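PDB 2WL9: catechol 2,3-dioxygenase from Rhodococcus sp. dk17, which catalyses the iron-dependent extradiol cleavage of catechol-type aromatic rings with dioxygen, a ring-opening step in the breakdown of aromatic hydrocarbons. Local coordinates for the interface of chains A and B and the interface of chains A and C. Residues are numbered along the deposited sequence; one frame, centred on the assembly and turned at random. Chains: chain A/B/C, Catechol 2,3-dioxygenase.

Contacts 1 and 3 are neighbouring parts of the A–B interface: the centres of their C-alpha atoms lie about 7 Å apart, and they share A:Pro122, B:Gln275, B:Glu276 and a bridging water, with the B 274-277 loop running through both. Contact 2 belongs to the A–C interface, about 43 Å from contact 1 and about 37 Å from contact 3 between the same centres. Chain A thus meets two partners through separate surfaces, the A–C one two-fold symmetric and the A–B one not exactly so. Using two kinds of interface could link copies into the eight-chain deposited assembly, although the coordinates alone do not establish which contacts persist in solution.

Contact 1: the interface of chains A and B. Residues chain A 71-72, 103, 120-122; chain B 172-173, 275-277.
The imidazole of B:His277 carries the CD2 methyl of A:Leu103 on one face, 3.8 Å from the ring centroid and offset toward the rim, while the carbonyl carbon of A:Gly121 lies at its edge. Its ND1 donates to the carbonyl O of A:Gly121 at 2.8 Å; the oxygen lies in the ring plane, but ND1 stands above the carbonyl plane and the bond is bent, 136° at the hydrogen. The backbone N of B:His277 gives a straighter bond of 3.0 Å to A:Pro122 O, so two consecutive carbonyls of chain A grip one residue. CG between the backbone N and the carbonyl carbon (chi1 83°) places the ring with ND1 toward A:Gly121 O. The phenol ring of A:Tyr120 is covered on one face from its own chain, by A:Pro72 N over the centre and A:Gly71 C toward the rim. At its side CD1 meets B:Gln275 CG at 4.0 Å, the two side chains running the same way with ring and amide planes 79° apart. CD1 of A:Leu103 meets B:Gln275 CG, the side chains crossing at about a right angle, while CD2 reaches B:Val173 CG1 at 4.0 Å. Water 1 joins A:Gly121 N (2.9 Å) to B:Gln275 O (2.9 Å). The patch clips the B 275-277 loop onto the end of strand 115-120 and the loop after it, joining copies of the enzyme in the deposited assembly through side-chain and backbone hydrogen bonds to backbone carbonyls, a water bridge and the apolar contacts of A:Leu103.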
loop_
_atom_site.group_PDB
_atom_site.type_symbol
_atom_site.label_atom_id
_atom_site.label_comp_id
_atom_site.label_asym_id
_atom_site.label_seq_id
_atom_site.Cartn_x
_atom_site.Cartn_y
_atom_site.Cartn_z
ATOM N N GLY A 71 -0.196 -26.095 -20.272
ATOM C CA GLY A 71 0.805 -27.140 -20.417
ATOM C C GLY A 71 0.278 -28.416 -21.051
ATOM O O GLY A 71 -0.907 -28.506 -21.381
ATOM N N PRO A 72 1.157 -29.424 -21.204
ATOM C CA PRO A 72 0.829 -30.690 -21.861
ATOM C C PRO A 72 -0.278 -31.490 -21.170
ATOM O O PRO A 72 -1.053 -32.172 -21.849
ATOM C CB PRO A 72 2.156 -31.462 -21.819
ATOM C CG PRO A 72 2.941 -30.829 -20.728
ATOM C CD PRO A 72 2.561 -29.390 -20.755
ATOM N N LEU A 103 5.279 -25.992 -28.363
ATOM C CA LEU A 103 5.748 -27.297 -27.907
ATOM C C LEU A 103 4.805 -28.448 -28.227
ATOM O O LEU A 103 5.254 -29.561 -28.513
ATOM C CB LEU A 103 6.016 -27.277 -26.408
ATOM C CG LEU A 103 7.186 -26.445 -25.891
ATOM C CD1 LEU A 103 7.218 -26.582 -24.379
ATOM C CD2 LEU A 103 8.518 -26.885 -26.510
ATOM N N TYR A 120 0.310 -25.378 -26.283
ATOM C CA TYR A 120 1.052 -24.907 -25.105
ATOM C C TYR A 120 2.518 -24.665 -25.478
ATOM O O TYR A 120 3.011 -25.203 -26.472
ATOM C CB TYR A 120 0.973 -25.926 -23.946
ATOM C CG TYR A 120 1.817 -27.172 -24.155
ATOM C CD1 TYR A 120 3.151 -27.218 -23.728
ATOM C CD2 TYR A 120 1.291 -28.297 -24.798
ATOM C CE1 TYR A 120 3.931 -28.345 -23.933
ATOM C CE2 TYR A 120 2.066 -29.431 -25.006
ATOM C CZ TYR A 120 3.386 -29.445 -24.575
ATOM O OH TYR A 120 4.151 -30.561 -24.778
ATOM N N GLY A 121 3.210 -23.869 -24.663
ATOM C CA GLY A 121 4.642 -23.625 -24.840
ATOM C C GLY A 121 5.013 -22.777 -26.048
ATOM O O GLY A 121 5.712 -23.256 -26.953
ATOM N N PRO A 122 4.576 -21.504 -26.072
ATOM C CA PRO A 122 5.027 -20.622 -27.150
ATOM C C PRO A 122 6.525 -20.383 -27.063
ATOM O O PRO A 122 7.087 -20.373 -25.955
ATOM C CB PRO A 122 4.298 -19.310 -26.856
ATOM C CG PRO A 122 4.062 -19.346 -25.377
ATOM C CD PRO A 122 3.728 -20.781 -25.102
ATOM N N ALA B 172 7.736 -28.954 -18.206
ATOM C CA ALA B 172 7.872 -29.513 -19.545
ATOM C C ALA B 172 9.182 -29.013 -20.135
ATOM O O ALA B 172 10.014 -28.429 -19.429
ATOM C CB ALA B 172 6.696 -29.092 -20.423
ATOM N N VAL B 173 9.355 -29.237 -21.432
ATOM C CA VAL B 173 10.516 -28.740 -22.163
ATOM C C VAL B 173 10.564 -27.212 -22.121
ATOM O O VAL B 173 9.553 -26.554 -22.343
ATOM C CB VAL B 173 10.471 -29.218 -23.626
ATOM C CG1 VAL B 173 11.569 -28.546 -24.446
ATOM C CG2 VAL B 173 10.586 -30.738 -23.690
ATOM N N GLN B 275 3.283 -22.600 -19.582
ATOM C CA GLN B 275 4.508 -23.138 -20.168
ATOM C C GLN B 275 5.035 -22.272 -21.310
ATOM O O GLN B 275 4.274 -21.845 -22.168
ATOM C CB GLN B 275 4.257 -24.569 -20.652
ATOM C CG GLN B 275 5.492 -25.373 -21.000
ATOM C CD GLN B 275 6.448 -25.522 -19.835
ATOM O OE1 GLN B 275 6.042 -25.748 -18.684
ATOM N NE2 GLN B 275 7.735 -25.396 -20.129
ATOM N N GLU B 276 6.347 -22.025 -21.288
ATOM C CA GLU B 276 7.050 -21.245 -22.313
ATOM C C GLU B 276 8.285 -22.026 -22.746
ATOM O O GLU B 276 8.786 -22.861 -21.992
ATOM C CB GLU B 276 7.521 -19.899 -21.737
ATOM C CG GLU B 276 6.447 -18.836 -21.518
ATOM C CD GLU B 276 6.982 -17.563 -20.849
ATOM O OE1 GLU B 276 8.214 -17.387 -20.730
ATOM O OE2 GLU B 276 6.158 -16.718 -20.450
ATOM N N HIS B 277 8.797 -21.754 -23.942
ATOM C CA HIS B 277 10.104 -22.299 -24.318
ATOM C C HIS B 277 10.991 -21.276 -25.035
ATOM O O HIS B 277 10.510 -20.247 -25.514
ATOM C CB HIS B 277 9.988 -23.633 -25.091
ATOM C CG HIS B 277 9.733 -23.479 -26.559
ATOM N ND1 HIS B 277 8.465 -23.369 -27.089
ATOM C CD2 HIS B 277 10.583 -23.445 -27.612
ATOM C CE1 HIS B 277 8.545 -23.262 -28.403
ATOM N NE2 HIS B 277 9.820 -23.298 -28.746
HETATM O O HOH W 1 1.486 -22.537 -22.695
#

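Contact 2: the interface of chains A and C. Residues chain A 282-284; chain C 224-225, 228.
The short strand 283-284 of chain A lies against helix 220-232 of chain C, meeting it at C:Gly224 and, one turn further on, C:Asp228. The protein is a type I extradiol dioxygenase, a member of the vicinal oxygen chelate family. The phenyl ring of A:Phe283 presents one face to C:Gly224, whose CA sits 3.6 Å from the ring centroid in a CH-pi contact, displaced toward the CG side of the ring. The CG to C:Gly224 CA separation is 3.5 Å, and CD1 and CD2 lie almost equally far from that carbon, so the helix backbone approaches near the midline of the ring. CG of A:Phe283 stands between its own backbone N and carbonyl carbon (chi1 64°), which brings the ring face alongside the helix. Beside it, the carboxylate of C:Asp228 points at the backbone of the strand: A:Gly284 N makes weak hydrogen bonds to both oxygens, 3.3 Å to OD2 and 3.4 Å to OD1. The N-H appears loosely shared between the two oxygens, both at long range. With CG anti to its carbonyl carbon (chi1 -84°), C:Asp228 extends its carboxylate toward this N-H, and the carboxylate carbon also packs 3.9 Å from A:Phe283 CB. In the deposited assembly the A–C interface is two-fold symmetric, so helix 220-232 of chain A receives strand 283-284 of chain C in the same manner.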
loop_
_atom_site.group_PDB
_atom_site.type_symbol
_atom_site.label_atom_id
_atom_site.label_comp_id
_atom_site.label_asym_id
_atom_site.label_seq_id
_atom_site.Cartn_x
_atom_site.Cartn_y
_atom_site.Cartn_z
ATOM N N ILE A 282 -21.400 3.716 -25.577
ATOM C CA ILE A 282 -21.304 4.891 -24.693
ATOM C C ILE A 282 -21.224 6.194 -25.489
ATOM O O ILE A 282 -22.106 7.046 -25.368
ATOM C CB ILE A 282 -20.126 4.780 -23.672
ATOM C CG1 ILE A 282 -20.152 3.425 -22.963
ATOM C CG2 ILE A 282 -20.198 5.917 -22.626
ATOM C CD1 ILE A 282 -18.938 3.146 -22.049
ATOM N N PHE A 283 -20.174 6.345 -26.296
ATOM C CA PHE A 283 -20.012 7.522 -27.161
ATOM C C PHE A 283 -19.216 7.188 -28.427
ATOM O O PHE A 283 -18.636 6.108 -28.533
ATOM C CB PHE A 283 -19.379 8.704 -26.398
ATOM C CG PHE A 283 -17.972 8.450 -25.916
ATOM C CD1 PHE A 283 -17.738 8.012 -24.614
ATOM C CD2 PHE A 283 -16.880 8.658 -26.754
ATOM C CE1 PHE A 283 -16.436 7.778 -24.159
ATOM C CE2 PHE A 283 -15.576 8.419 -26.307
ATOM C CZ PHE A 283 -15.357 7.982 -25.015
ATOM N N GLY A 284 -19.199 8.121 -29.380
ATOM C CA GLY A 284 -18.454 7.952 -30.625
ATOM C C GLY A 284 -18.844 6.694 -31.376
ATOM O O GLY A 284 -19.998 6.276 -31.324
ATOM N N GLY C 224 -16.657 12.358 -23.603
ATOM C CA GLY C 224 -17.291 11.727 -24.767
ATOM C C GLY C 224 -18.747 12.136 -24.897
ATOM O O GLY C 224 -19.241 12.405 -26.001
ATOM N N TYR C 225 -19.429 12.181 -23.756
ATOM C CA TYR C 225 -20.811 12.647 -23.664
ATOM C C TYR C 225 -20.931 14.089 -24.155
ATOM O O TYR C 225 -21.799 14.396 -24.971
ATOM C CB TYR C 225 -21.284 12.550 -22.212
ATOM C CG TYR C 225 -22.776 12.691 -21.999
ATOM C CD1 TYR C 225 -23.537 11.594 -21.595
ATOM C CD2 TYR C 225 -23.421 13.921 -22.158
ATOM C CE1 TYR C 225 -24.903 11.708 -21.376
ATOM C CE2 TYR C 225 -24.794 14.046 -21.944
ATOM C CZ TYR C 225 -25.522 12.932 -21.554
ATOM O OH TYR C 225 -26.869 13.030 -21.330
ATOM N N ASP C 228 -20.051 14.324 -28.070
ATOM C CA ASP C 228 -21.196 13.850 -28.863
ATOM C C ASP C 228 -22.291 14.918 -28.980
ATOM O O ASP C 228 -22.782 15.189 -30.080
ATOM C CB ASP C 228 -21.801 12.573 -28.266
ATOM C CG ASP C 228 -21.089 11.302 -28.706
ATOM O OD1 ASP C 228 -20.193 11.344 -29.578
ATOM O OD2 ASP C 228 -21.449 10.238 -28.164
#

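Contact 3: the interface of chains A and B. Residues chain A 5-6, 68-70, 122; chain B 274-276.
Strand 61-68 of chain A, the loop following it and the start of strand 6-14 with its preceding loop residue receive the loop 274-276 of chain B. The side chain of A:Arg68 lies extended from CG to NE, its CG anti to the backbone N (chi1 -170°), and reaches out across B:Gln274. CB of B:Gln274 covers one guanidinium face over its centre, 3.5 Å from A:Arg68 CZ, while the guanidinium and the amide at the end of that side chain are stacked with planes 29° apart. At the guanidinium rim, A:Arg68 NH2 donates to B:Gln275 O at 3.0 Å; the acceptor is in the guanidinium plane, though the donor stands well above the carbonyl plane. Within chain A, NH1 forms a salt bridge to A:Glu6 OE2 at 2.7 Å, again in the guanidinium plane, which would fix the group's rotation and partly offset its charge. Water 2, the same molecule that bridges A:Gly121 N and B:Gln275 O, also binds A:Arg68 NE (2.9 Å) and A:Val69 O. The backbone N of B:Gln275 donates a hydrogen bond to A:Ala70 O at 2.8 Å. B:Gln274 is extended beyond CG and meets A:Thr5 tip to tip; the modelled amide nitrogen comes too near the threonine hydroxyl, leaving the polar detail there doubtful. In the fold, the site lies where strands 6-14 and 61-68 of the N-terminal VOC region come together, just before helix 72-84, facing a loop of chain B that follows strand 261-266.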
loop_
_atom_site.group_PDB
_atom_site.type_symbol
_atom_site.label_atom_id
_atom_site.label_comp_id
_atom_site.label_asym_id
_atom_site.label_seq_id
_atom_site.Cartn_x
_atom_site.Cartn_y
_atom_site.Cartn_z
ATOM N N THR A 5 -6.457 -20.500 -21.979
ATOM C CA THR A 5 -6.041 -19.407 -21.099
ATOM C C THR A 5 -5.917 -18.043 -21.803
ATOM O O THR A 5 -5.911 -16.998 -21.133
ATOM C CB THR A 5 -4.701 -19.733 -20.428
ATOM O OG1 THR A 5 -3.712 -19.941 -21.442
ATOM C CG2 THR A 5 -4.808 -20.997 -19.561
ATOM N N GLU A 6 -5.799 -18.059 -23.136
ATOM C CA GLU A 6 -5.705 -16.831 -23.954
ATOM C C GLU A 6 -5.757 -17.127 -25.450
ATOM O O GLU A 6 -5.469 -18.248 -25.882
ATOM C CB GLU A 6 -4.405 -16.061 -23.674
ATOM C CG GLU A 6 -3.123 -16.891 -23.889
ATOM C CD GLU A 6 -1.841 -16.081 -23.724
ATOM O OE1 GLU A 6 -1.544 -15.231 -24.586
ATOM O OE2 GLU A 6 -1.112 -16.304 -22.741
ATOM N N ARG A 68 -4.288 -20.813 -26.362
ATOM C CA ARG A 68 -3.273 -21.346 -25.458
ATOM C C ARG A 68 -3.835 -22.085 -24.240
ATOM O O ARG A 68 -4.845 -21.678 -23.657
ATOM C CB ARG A 68 -2.361 -20.210 -24.990
ATOM C CG ARG A 68 -1.113 -20.656 -24.242
ATOM C CD ARG A 68 -0.486 -19.465 -23.527
ATOM N NE ARG A 68 0.851 -19.766 -23.019
ATOM C CZ ARG A 68 1.599 -18.911 -22.327
ATOM N NH1 ARG A 68 1.140 -17.695 -22.052
ATOM N NH2 ARG A 68 2.810 -19.269 -21.909
ATOM N N VAL A 69 -3.168 -23.171 -23.859
ATOM C CA VAL A 69 -3.393 -23.805 -22.565
ATOM C C VAL A 69 -2.076 -23.786 -21.797
ATOM O O VAL A 69 -1.019 -23.532 -22.378
ATOM C CB VAL A 69 -3.979 -25.239 -22.674
ATOM C CG1 VAL A 69 -5.370 -25.210 -23.281
ATOM C CG2 VAL A 69 -3.069 -26.166 -23.464
ATOM N N ALA A 70 -2.146 -24.031 -20.493
ATOM C CA ALA A 70 -0.989 -23.876 -19.613
ATOM C C ALA A 70 0.143 -24.875 -19.858
ATOM O O ALA A 70 1.310 -24.545 -19.644
ATOM C CB ALA A 70 -1.429 -23.928 -18.145
ATOM N N PRO A 122 4.576 -21.504 -26.072
ATOM C CA PRO A 122 5.027 -20.622 -27.150
ATOM C C PRO A 122 6.525 -20.383 -27.063
ATOM O O PRO A 122 7.087 -20.373 -25.955
ATOM C CB PRO A 122 4.298 -19.310 -26.856
ATOM C CG PRO A 122 4.062 -19.346 -25.377
ATOM C CD PRO A 122 3.728 -20.781 -25.102
ATOM N N GLN B 274 2.130 -20.255 -17.112
ATOM C CA GLN B 274 1.907 -21.099 -18.281
ATOM C C GLN B 274 3.215 -21.407 -18.998
ATOM O O GLN B 274 4.121 -20.581 -19.024
ATOM C CB GLN B 274 0.946 -20.418 -19.238
ATOM C CG GLN B 274 -0.313 -19.914 -18.569
ATOM C CD GLN B 274 -1.285 -19.368 -19.559
ATOM O OE1 GLN B 274 -1.790 -18.254 -19.407
ATOM N NE2 GLN B 274 -1.554 -20.144 -20.603
ATOM N N GLN B 275 3.283 -22.600 -19.582
ATOM C CA GLN B 275 4.508 -23.138 -20.168
ATOM C C GLN B 275 5.035 -22.272 -21.310
ATOM O O GLN B 275 4.274 -21.845 -22.168
ATOM C CB GLN B 275 4.257 -24.569 -20.652
ATOM C CG GLN B 275 5.492 -25.373 -21.000
ATOM C CD GLN B 275 6.448 -25.522 -19.835
ATOM O OE1 GLN B 275 6.042 -25.748 -18.684
ATOM N NE2 GLN B 275 7.735 -25.396 -20.129
ATOM N N GLU B 276 6.347 -22.025 -21.288
ATOM C CA GLU B 276 7.050 -21.245 -22.313
ATOM C C GLU B 276 8.285 -22.026 -22.746
ATOM O O GLU B 276 8.786 -22.861 -21.992
ATOM C CB GLU B 276 7.521 -19.899 -21.737
ATOM C CG GLU B 276 6.447 -18.836 -21.518
ATOM C CD GLU B 276 6.982 -17.563 -20.849
ATOM O OE1 GLU B 276 8.214 -17.387 -20.730
ATOM O OE2 GLU B 276 6.158 -16.718 -20.450
HETATM O O HOH W 2 1.486 -22.537 -22.695
#